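Local coordinates for putative sugar binding protein (Geobacillus stearothermophilus, PDB 6GT9) that binds galactose and probably serves glucose-galactose recognition in a three-component sensing system tied to galactan utilization, at residues A[79-84]-A[102-107]; A[90-95]-A[278-283]; A[187-192]-A[209-214]. One frame throughout, in Å; residues are numbered along the deposited sequence.

Contact 1 (A[79-84]-A[102-107]); sequences ILKKAA and VPVINE
Leu80 and Lys81 meet Val104 and Glu107 in a side-by-side helix packing on one face of the parallel sheet of the first lobe of a type I periplasmic binding protein fold. Helices 73-85 and 98-110 flank strand 90-93 in sequence, and their short segments run almost parallel, 4° apart, with axes 10.7 Å from each other. Only 164 Å² is buried in total and no hydrogen bond spans the pair, so the evidence points to side-chain packing alone.

Val104 is the residue on which the packing converges. On the sheet side its CG1 lies 4.5 Å from Leu80 CB, a light apolar contact. Toward solvent the aliphatic part of Lys81 passes across the valine fork at about a right angle: Lys81 CE sits 3.8 Å from Val104 CG2 and 4.1 Å from Val104 CG1. The lysine reaches there because its first torsion (chi1 -60°) sets CG opposite the carbonyl carbon and the remaining methylenes are fully extended. Glu107, one turn beyond Val104, brings OE1 to 4.3 Å from Lys81 CE. Deeper in, Leu80 also rests on Ile91 and Thr93 of strand 90-93 and on Phe101 and Ile108 of helix 98-110, which joins both helices to the sheet.

Chemically the contact is graded from an apolar inner part to a charged outer one. Lys81 NZ and Glu107 OE1 remain 4.5 Å apart, beyond a salt bridge, so their attraction is probably modest and weakened by solvent, and the cohesion probably rests mainly on dispersion between Val104 and its neighbours.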
loop_
_atom_site.group_PDB
_atom_site.type_symbol
_atom_site.label_atom_id
_atom_site.label_comp_id
_atom_site.label_asym_id
_atom_site.label_seq_id
_atom_site.Cartn_x
_atom_site.Cartn_y
_atom_site.Cartn_z
ATOM N N ILE A 79 1.632 1.090 -19.351
ATOM C CA ILE A 79 1.684 -0.365 -19.252
ATOM C C ILE A 79 0.282 -0.955 -19.271
ATOM O O ILE A 79 0.040 -2.000 -19.893
ATOM C CB ILE A 79 2.462 -0.769 -17.990
ATOM C CG1 ILE A 79 3.941 -0.388 -18.156
ATOM C CG2 ILE A 79 2.275 -2.246 -17.688
ATOM C CD1 ILE A 79 4.742 -0.520 -16.895
ATOM N N LEU A 80 -0.671 -0.288 -18.614
ATOM C CA LEU A 80 -2.061 -0.745 -18.661
ATOM C C LEU A 80 -2.584 -0.759 -20.089
ATOM O O LEU A 80 -3.195 -1.737 -20.529
ATOM C CB LEU A 80 -2.950 0.139 -17.791
ATOM C CG LEU A 80 -2.688 -0.012 -16.295
ATOM C CD1 LEU A 80 -3.544 0.947 -15.491
ATOM C CD2 LEU A 80 -2.953 -1.447 -15.897
ATOM N N LYS A 81 -2.367 0.330 -20.826
ATOM C CA LYS A 81 -2.869 0.376 -22.195
ATOM C C LYS A 81 -2.150 -0.623 -23.088
ATOM O O LYS A 81 -2.770 -1.210 -23.983
ATOM C CB LYS A 81 -2.739 1.793 -22.741
ATOM C CG LYS A 81 -3.521 2.809 -21.912
ATOM C CD LYS A 81 -3.303 4.216 -22.430
ATOM C CE LYS A 81 -4.034 5.241 -21.593
ATOM N NZ LYS A 81 -4.078 6.568 -22.271
ATOM N N LYS A 82 -0.856 -0.843 -22.851
ATOM C CA LYS A 82 -0.112 -1.799 -23.662
ATOM C C LYS A 82 -0.636 -3.216 -23.470
ATOM O O LYS A 82 -0.765 -3.977 -24.442
ATOM C CB LYS A 82 1.376 -1.724 -23.320
ATOM C CG LYS A 82 2.260 -2.452 -24.303
ATOM C CD LYS A 82 3.718 -2.173 -24.000
ATOM C CE LYS A 82 4.592 -3.010 -24.896
ATOM N NZ LYS A 82 4.170 -2.847 -26.305
ATOM N N ALA A 83 -0.931 -3.594 -22.225
ATOM C CA ALA A 83 -1.513 -4.911 -21.972
ATOM C C ALA A 83 -2.899 -5.034 -22.594
ATOM O O ALA A 83 -3.253 -6.095 -23.124
ATOM C CB ALA A 83 -1.584 -5.191 -20.469
ATOM N N ALA A 84 -3.712 -3.977 -22.522
ATOM C CA ALA A 84 -5.029 -4.058 -23.157
ATOM C C ALA A 84 -4.905 -4.166 -24.674
ATOM O O ALA A 84 -5.751 -4.792 -25.326
ATOM C CB ALA A 84 -5.878 -2.845 -22.790
ATOM N N VAL A 102 -9.371 6.234 -13.466
ATOM C CA VAL A 102 -10.776 5.908 -13.740
ATOM C C VAL A 102 -11.071 5.886 -15.244
ATOM O O VAL A 102 -11.573 4.869 -15.737
ATOM C CB VAL A 102 -11.712 6.836 -12.963
ATOM C CG1 VAL A 102 -13.134 6.693 -13.494
ATOM C CG2 VAL A 102 -11.672 6.536 -11.467
ATOM N N PRO A 103 -10.792 6.949 -16.007
ATOM C CA PRO A 103 -11.046 6.860 -17.455
ATOM C C PRO A 103 -10.302 5.730 -18.151
ATOM O O PRO A 103 -10.844 5.150 -19.098
ATOM C CB PRO A 103 -10.604 8.238 -17.976
ATOM C CG PRO A 103 -9.763 8.820 -16.893
ATOM C CD PRO A 103 -10.336 8.296 -15.624
ATOM N N VAL A 104 -9.087 5.388 -17.715
ATOM C CA VAL A 104 -8.346 4.317 -18.381
ATOM C C VAL A 104 -8.917 2.952 -18.009
ATOM O O VAL A 104 -9.038 2.066 -18.862
ATOM C CB VAL A 104 -6.847 4.409 -18.052
ATOM C CG1 VAL A 104 -6.090 3.236 -18.669
ATOM C CG2 VAL A 104 -6.276 5.722 -18.552
ATOM N N ILE A 105 -9.252 2.744 -16.732
ATOM C CA ILE A 105 -9.940 1.509 -16.362
ATOM C C ILE A 105 -11.232 1.371 -17.156
ATOM O O ILE A 105 -11.539 0.297 -17.683
ATOM C CB ILE A 105 -10.192 1.454 -14.843
ATOM C CG1 ILE A 105 -8.875 1.199 -14.101
ATOM C CG2 ILE A 105 -11.189 0.366 -14.530
ATOM C CD1 ILE A 105 -8.921 1.515 -12.589
ATOM N N ASN A 106 -11.980 2.470 -17.297
ATOM C CA ASN A 106 -13.249 2.423 -18.021
ATOM C C ASN A 106 -13.048 2.099 -19.499
ATOM O O ASN A 106 -13.800 1.302 -20.073
ATOM C CB ASN A 106 -13.990 3.749 -17.855
ATOM C CG ASN A 106 -14.645 3.876 -16.497
ATOM O OD1 ASN A 106 -14.514 2.997 -15.651
ATOM N ND2 ASN A 106 -15.350 4.976 -16.277
ATOM N N GLU A 107 -12.045 2.704 -20.137
ATOM C CA GLU A 107 -11.827 2.436 -21.554
ATOM C C GLU A 107 -11.361 1.001 -21.782
ATOM O O GLU A 107 -11.734 0.379 -22.786
ATOM C CB GLU A 107 -10.828 3.447 -22.134
ATOM C CG GLU A 107 -9.424 2.952 -22.305
ATOM C CD GLU A 107 -8.437 4.065 -22.661
ATOM O OE1 GLU A 107 -8.274 4.984 -21.894
ATOM O OE2 GLU A 107 -7.808 4.014 -23.693
#

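Contact 2 (A[90-95]-A[278-283]); sequences GIITQG and KMMAEI
Met280 of helix 269-284 lies against Gly90, Ile91 and Ile92 on strand 90-93, a helix-on-sheet packing of the alpha/beta first lobe in this type I periplasmic binding protein fold. The segment axes approach to 9.6 Å and the helix runs at 149° to the strand, roughly antiparallel. All four touching residues are buried, although only 141 Å² is covered between the segments.

The apolar interactions converge on one side chain. Met280 leaves the helix with CG opposite its backbone N (chi1 -175°), then bends at both later torsions, which folds the thioether over the strand. Its terminal methyl CE reaches Ile92 CG1 at 3.8 Å, where the two side chains run alongside each other, pointing opposite ways. The same side chain also packs on Val116 of strand 115-118 and on Pro114 in the loop before it.

Contacts with the backbone are the second kind. The bare alpha carbon of Gly90 lets the sulfur come down on the main chain, Met280 SD being 3.8 Å from Gly90 CA. None of these approaches is a hydrogen bond; backbone hydrogen bonds tie Gly90 and Ile92 to Val34, and Ile91 to Val116, within the sheet.

Polar interactions gather at the end of the strand and in the loop just after it. Internal to 90-95, Thr93 OG1 donates to Gln94 O at 2.9 Å, the hydroxyl tilted 22° from the carbonyl plane. Gln94 lies in the galactose pocket, its NE2 hydrogen-bonded to Glu38 OE1 and Asp119 OD1, both of sugar-binding residues. At the other end of the strand, the methyl carbon Met280 CE stands 3.5 Å from Ile91 N and 3.6 Å from Ile91 O, settled over the peptide backbone.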
loop_
_atom_site.group_PDB
_atom_site.type_symbol
_atom_site.label_atom_id
_atom_site.label_comp_id
_atom_site.label_asym_id
_atom_site.label_seq_id
_atom_site.Cartn_x
_atom_site.Cartn_y
_atom_site.Cartn_z
ATOM N N GLY A 90 -7.413 -10.436 -18.710
ATOM C CA GLY A 90 -7.802 -9.666 -17.544
ATOM C C GLY A 90 -6.611 -8.869 -17.058
ATOM O O GLY A 90 -5.468 -9.267 -17.304
ATOM N N ILE A 91 -6.860 -7.747 -16.378
ATOM C CA ILE A 91 -5.811 -6.844 -15.913
ATOM C C ILE A 91 -6.083 -6.534 -14.448
ATOM O O ILE A 91 -7.209 -6.170 -14.079
ATOM C CB ILE A 91 -5.764 -5.553 -16.752
ATOM C CG1 ILE A 91 -5.350 -5.884 -18.198
ATOM C CG2 ILE A 91 -4.815 -4.550 -16.145
ATOM C CD1 ILE A 91 -5.361 -4.709 -19.153
ATOM N N ILE A 92 -5.070 -6.722 -13.614
ATOM C CA ILE A 92 -5.149 -6.479 -12.177
ATOM C C ILE A 92 -4.174 -5.359 -11.850
ATOM O O ILE A 92 -2.983 -5.459 -12.173
ATOM C CB ILE A 92 -4.820 -7.750 -11.376
ATOM C CG1 ILE A 92 -5.722 -8.906 -11.826
ATOM C CG2 ILE A 92 -4.942 -7.486 -9.853
ATOM C CD1 ILE A 92 -5.209 -10.289 -11.442
ATOM N N THR A 93 -4.672 -4.303 -11.206
ATOM C CA THR A 93 -3.882 -3.098 -10.996
ATOM C C THR A 93 -4.463 -2.286 -9.847
ATOM O O THR A 93 -5.649 -2.379 -9.538
ATOM C CB THR A 93 -3.860 -2.222 -12.251
ATOM O OG1 THR A 93 -3.083 -1.050 -12.004
ATOM C CG2 THR A 93 -5.280 -1.802 -12.595
ATOM N N GLN A 94 -3.620 -1.451 -9.253
ATOM C CA GLN A 94 -4.124 -0.392 -8.389
ATOM C C GLN A 94 -4.918 0.607 -9.219
ATOM O O GLN A 94 -4.592 0.880 -10.380
ATOM C CB GLN A 94 -2.978 0.353 -7.718
ATOM C CG GLN A 94 -2.193 -0.396 -6.683
ATOM C CD GLN A 94 -0.828 0.255 -6.505
ATOM O OE1 GLN A 94 -0.056 0.320 -7.457
ATOM N NE2 GLN A 94 -0.547 0.779 -5.299
ATOM N N GLY A 95 -5.974 1.146 -8.626
ATOM C CA GLY A 95 -6.557 2.357 -9.166
ATOM C C GLY A 95 -5.811 3.504 -8.528
ATOM O O GLY A 95 -6.324 4.139 -7.605
ATOM N N LYS A 278 -7.866 -15.431 -8.327
ATOM C CA LYS A 278 -9.040 -16.297 -8.229
ATOM C C LYS A 278 -10.306 -15.558 -8.645
ATOM O O LYS A 278 -11.153 -16.129 -9.338
ATOM C CB LYS A 278 -9.213 -16.844 -6.803
ATOM C CG LYS A 278 -8.032 -17.651 -6.256
ATOM C CD LYS A 278 -7.758 -18.935 -7.028
ATOM C CE LYS A 278 -8.790 -20.031 -6.730
ATOM N NZ LYS A 278 -8.498 -20.749 -5.458
ATOM N N MET A 279 -10.473 -14.302 -8.203
ATOM C CA MET A 279 -11.637 -13.521 -8.625
ATOM C C MET A 279 -11.650 -13.341 -10.134
ATOM O O MET A 279 -12.695 -13.479 -10.772
ATOM C CB MET A 279 -11.662 -12.140 -7.958
ATOM C CG MET A 279 -11.653 -12.067 -6.428
ATOM S SD MET A 279 -13.237 -12.392 -5.665
ATOM C CE MET A 279 -13.346 -14.181 -5.845
ATOM N N MET A 280 -10.495 -13.000 -10.722
ATOM C CA MET A 280 -10.429 -12.794 -12.163
ATOM C C MET A 280 -10.902 -14.032 -12.927
ATOM O O MET A 280 -11.629 -13.918 -13.919
ATOM C CB MET A 280 -9.002 -12.415 -12.570
ATOM C CG MET A 280 -8.886 -12.077 -14.057
ATOM S SD MET A 280 -9.889 -10.659 -14.553
ATOM C CE MET A 280 -8.891 -9.296 -13.946
ATOM N N ALA A 281 -10.506 -15.225 -12.474
ATOM C CA ALA A 281 -10.918 -16.448 -13.151
ATOM C C ALA A 281 -12.426 -16.647 -13.056
ATOM O O ALA A 281 -13.060 -17.079 -14.018
ATOM C CB ALA A 281 -10.179 -17.653 -12.566
ATOM N N GLU A 282 -13.020 -16.294 -11.915
ATOM C CA GLU A 282 -14.472 -16.386 -11.766
ATOM C C GLU A 282 -15.190 -15.412 -12.693
ATOM O O GLU A 282 -16.234 -15.740 -13.260
ATOM C CB GLU A 282 -14.856 -16.116 -10.311
ATOM C CG GLU A 282 -14.411 -17.192 -9.347
ATOM C CD GLU A 282 -15.288 -18.431 -9.424
ATOM O OE1 GLU A 282 -16.455 -18.374 -8.964
ATOM O OE2 GLU A 282 -14.813 -19.457 -9.959
ATOM N N ILE A 283 -14.658 -14.197 -12.834
ATOM C CA ILE A 283 -15.244 -13.210 -13.737
ATOM C C ILE A 283 -15.155 -13.695 -15.179
ATOM O O ILE A 283 -16.122 -13.602 -15.949
ATOM C CB ILE A 283 -14.516 -11.860 -13.545
ATOM C CG1 ILE A 283 -14.805 -11.279 -12.162
ATOM C CG2 ILE A 283 -14.854 -10.876 -14.669
ATOM C CD1 ILE A 283 -13.789 -10.237 -11.739
#

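Contact 3 (A[187-192]-A[209-214]); sequences IVAIEE and KKHPDV
Val188 and Ala189 of strand 185-192 pack against His211 and Val214, residues of the turn that follows helix 197-210. The tight part is apolar: Val188 CG2 and Val214 CG2 are 3.5 Å apart. Val188 (chi1 -56°) holds that CG2 between its backbone N and carbonyl carbon, from where it meets the other valine. Val188 has a psi of -5°, far from an extended strand, and this break from extended geometry goes with two successive residues, Val188 and Ala189, both directing their CB toward the turn.

The His211 imidazole meets that pair obliquely. Its CE1 comes to 3.4 Å from Val188 O, while its NE2 is 4.1 Å from Ala189 CB; no hydrogen bond joins the two segments. On its own side the turn is closed by the backbone bond from Val214 N to His211 O, 3.2 Å long, in a type I beta turn.

The outer side is much looser. Lys210 and Pro212 are exposed, and Glu191 OE2 stays 6.2 Å from His211 NE2 and 6.4 Å from Lys210 NZ, too far for a salt bridge, so any electrostatic pull is probably diffuse. Inward, Val214 also packs on Ile207 and Leu208 of the helix.

With strand 154-160 lying between strands 185-192 and 216-219 in the parallel part of the sheet, the path strand, helix, turn, strand is a beta-alpha-beta crossover, here in the second lobe of a type I periplasmic binding protein fold.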
loop_
_atom_site.group_PDB
_atom_site.type_symbol
_atom_site.label_atom_id
_atom_site.label_comp_id
_atom_site.label_asym_id
_atom_site.label_seq_id
_atom_site.Cartn_x
_atom_site.Cartn_y
_atom_site.Cartn_z
ATOM N N ILE A 187 -0.067 17.666 14.048
ATOM C CA ILE A 187 0.702 17.245 12.889
ATOM C C ILE A 187 1.417 18.467 12.344
ATOM O O ILE A 187 0.773 19.431 11.909
ATOM C CB ILE A 187 -0.202 16.624 11.820
ATOM C CG1 ILE A 187 -1.056 15.510 12.440
ATOM C CG2 ILE A 187 0.643 16.145 10.667
ATOM C CD1 ILE A 187 -2.142 15.013 11.520
ATOM N N VAL A 188 2.743 18.428 12.346
ATOM C CA VAL A 188 3.546 19.590 11.977
ATOM C C VAL A 188 4.256 19.419 10.651
ATOM O O VAL A 188 4.911 20.367 10.188
ATOM C CB VAL A 188 4.560 19.937 13.080
ATOM C CG1 VAL A 188 3.834 20.154 14.397
ATOM C CG2 VAL A 188 5.587 18.837 13.214
ATOM N N ALA A 189 4.165 18.250 10.024
ATOM C CA ALA A 189 4.881 18.030 8.778
ATOM C C ALA A 189 4.314 16.798 8.089
ATOM O O ALA A 189 3.962 15.816 8.750
ATOM C CB ALA A 189 6.387 17.867 9.033
ATOM N N ILE A 190 4.201 16.879 6.761
ATOM C CA ILE A 190 3.835 15.758 5.895
ATOM C C ILE A 190 4.772 15.807 4.693
ATOM O O ILE A 190 4.826 16.826 3.995
ATOM C CB ILE A 190 2.359 15.825 5.437
ATOM C CG1 ILE A 190 1.423 15.966 6.644
ATOM C CG2 ILE A 190 1.980 14.601 4.605
ATOM C CD1 ILE A 190 -0.056 16.035 6.300
ATOM N N GLU A 191 5.531 14.729 4.465
ATOM C CA GLU A 191 6.495 14.662 3.370
ATOM C C GLU A 191 6.344 13.351 2.602
ATOM O O GLU A 191 5.881 12.342 3.134
ATOM C CB GLU A 191 7.940 14.793 3.879
ATOM C CG GLU A 191 8.204 16.063 4.695
ATOM C CD GLU A 191 8.341 17.316 3.838
ATOM O OE1 GLU A 191 8.471 17.185 2.599
ATOM O OE2 GLU A 191 8.318 18.433 4.406
ATOM N N GLU A 192 6.763 13.379 1.336
ATOM C CA GLU A 192 6.673 12.242 0.427
ATOM C C GLU A 192 7.992 11.481 0.367
ATOM O O GLU A 192 9.067 12.080 0.272
ATOM C CB GLU A 192 6.307 12.710 -0.977
ATOM C CG GLU A 192 4.974 13.410 -1.058
ATOM C CD GLU A 192 4.698 13.948 -2.445
ATOM O OE1 GLU A 192 5.149 15.076 -2.743
ATOM O OE2 GLU A 192 4.040 13.242 -3.240
ATOM N N LYS A 209 15.421 18.468 11.491
ATOM C CA LYS A 209 16.207 19.696 11.606
ATOM C C LYS A 209 15.316 20.938 11.554
ATOM O O LYS A 209 15.558 21.900 12.290
ATOM C CB LYS A 209 17.319 19.741 10.545
ATOM C CG LYS A 209 16.911 19.932 9.083
ATOM C CD LYS A 209 18.173 19.929 8.174
ATOM C CE LYS A 209 17.832 19.898 6.676
ATOM N NZ LYS A 209 18.623 18.887 5.887
ATOM N N LYS A 210 14.255 20.924 10.740
ATOM C CA LYS A 210 13.316 22.043 10.723
ATOM C C LYS A 210 12.345 22.022 11.901
ATOM O O LYS A 210 11.853 23.080 12.308
ATOM C CB LYS A 210 12.519 22.060 9.421
ATOM C CG LYS A 210 13.262 22.669 8.242
ATOM C CD LYS A 210 12.302 22.970 7.095
ATOM C CE LYS A 210 11.155 23.865 7.555
ATOM N NZ LYS A 210 10.208 24.176 6.445
ATOM N N HIS A 211 12.037 20.843 12.438
ATOM C CA HIS A 211 11.068 20.684 13.522
ATOM C C HIS A 211 11.701 19.833 14.609
ATOM O O HIS A 211 11.385 18.644 14.736
ATOM C CB HIS A 211 9.776 20.023 13.041
ATOM C CG HIS A 211 9.162 20.673 11.846
ATOM N ND1 HIS A 211 8.221 21.674 11.948
ATOM C CD2 HIS A 211 9.327 20.444 10.520
ATOM C CE1 HIS A 211 7.842 22.043 10.737
ATOM N NE2 HIS A 211 8.498 21.312 9.852
ATOM N N PRO A 212 12.600 20.406 15.415
ATOM C CA PRO A 212 13.214 19.620 16.494
ATOM C C PRO A 212 12.221 19.142 17.534
ATOM O O PRO A 212 12.585 18.300 18.364
ATOM C CB PRO A 212 14.234 20.595 17.108
ATOM C CG PRO A 212 14.519 21.566 16.028
ATOM C CD PRO A 212 13.222 21.735 15.288
ATOM N N ASP A 213 10.989 19.639 17.521
ATOM C CA ASP A 213 10.004 19.229 18.511
ATOM C C ASP A 213 9.239 17.962 18.116
ATOM O O ASP A 213 8.512 17.421 18.949
ATOM C CB ASP A 213 9.023 20.381 18.785
ATOM C CG ASP A 213 8.360 20.914 17.516
ATOM O OD1 ASP A 213 8.904 20.701 16.409
ATOM O OD2 ASP A 213 7.293 21.561 17.626
ATOM N N VAL A 214 9.397 17.469 16.882
ATOM C CA VAL A 214 8.759 16.214 16.490
ATOM C C VAL A 214 9.229 15.088 17.396
ATOM O O VAL A 214 10.435 14.875 17.579
ATOM C CB VAL A 214 9.063 15.895 15.016
ATOM C CG1 VAL A 214 8.691 14.449 14.692
ATOM C CG2 VAL A 214 8.333 16.856 14.114
#

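In the fold
From the N terminus, contact 1 is the first met along the chain, closing a short loop from helix 73-85 to helix 98-110 around strand 90-93. That strand opens contact 2, which closes only at helix 269-284, so the two contacts cross along the chain. They also touch in space, Leu80 CD2 lying 3.6 Å from Ile91 CG2, and together they bring helices to both faces of the first-lobe sheet. Within the long loop of contact 2 the chain builds much of the second lobe, where contact 3 is nested and joins edge strand 185-192 to the turn after helix 197-210. Its centre is about 39 Å from that of contact 2, and contact 1 precedes it in series.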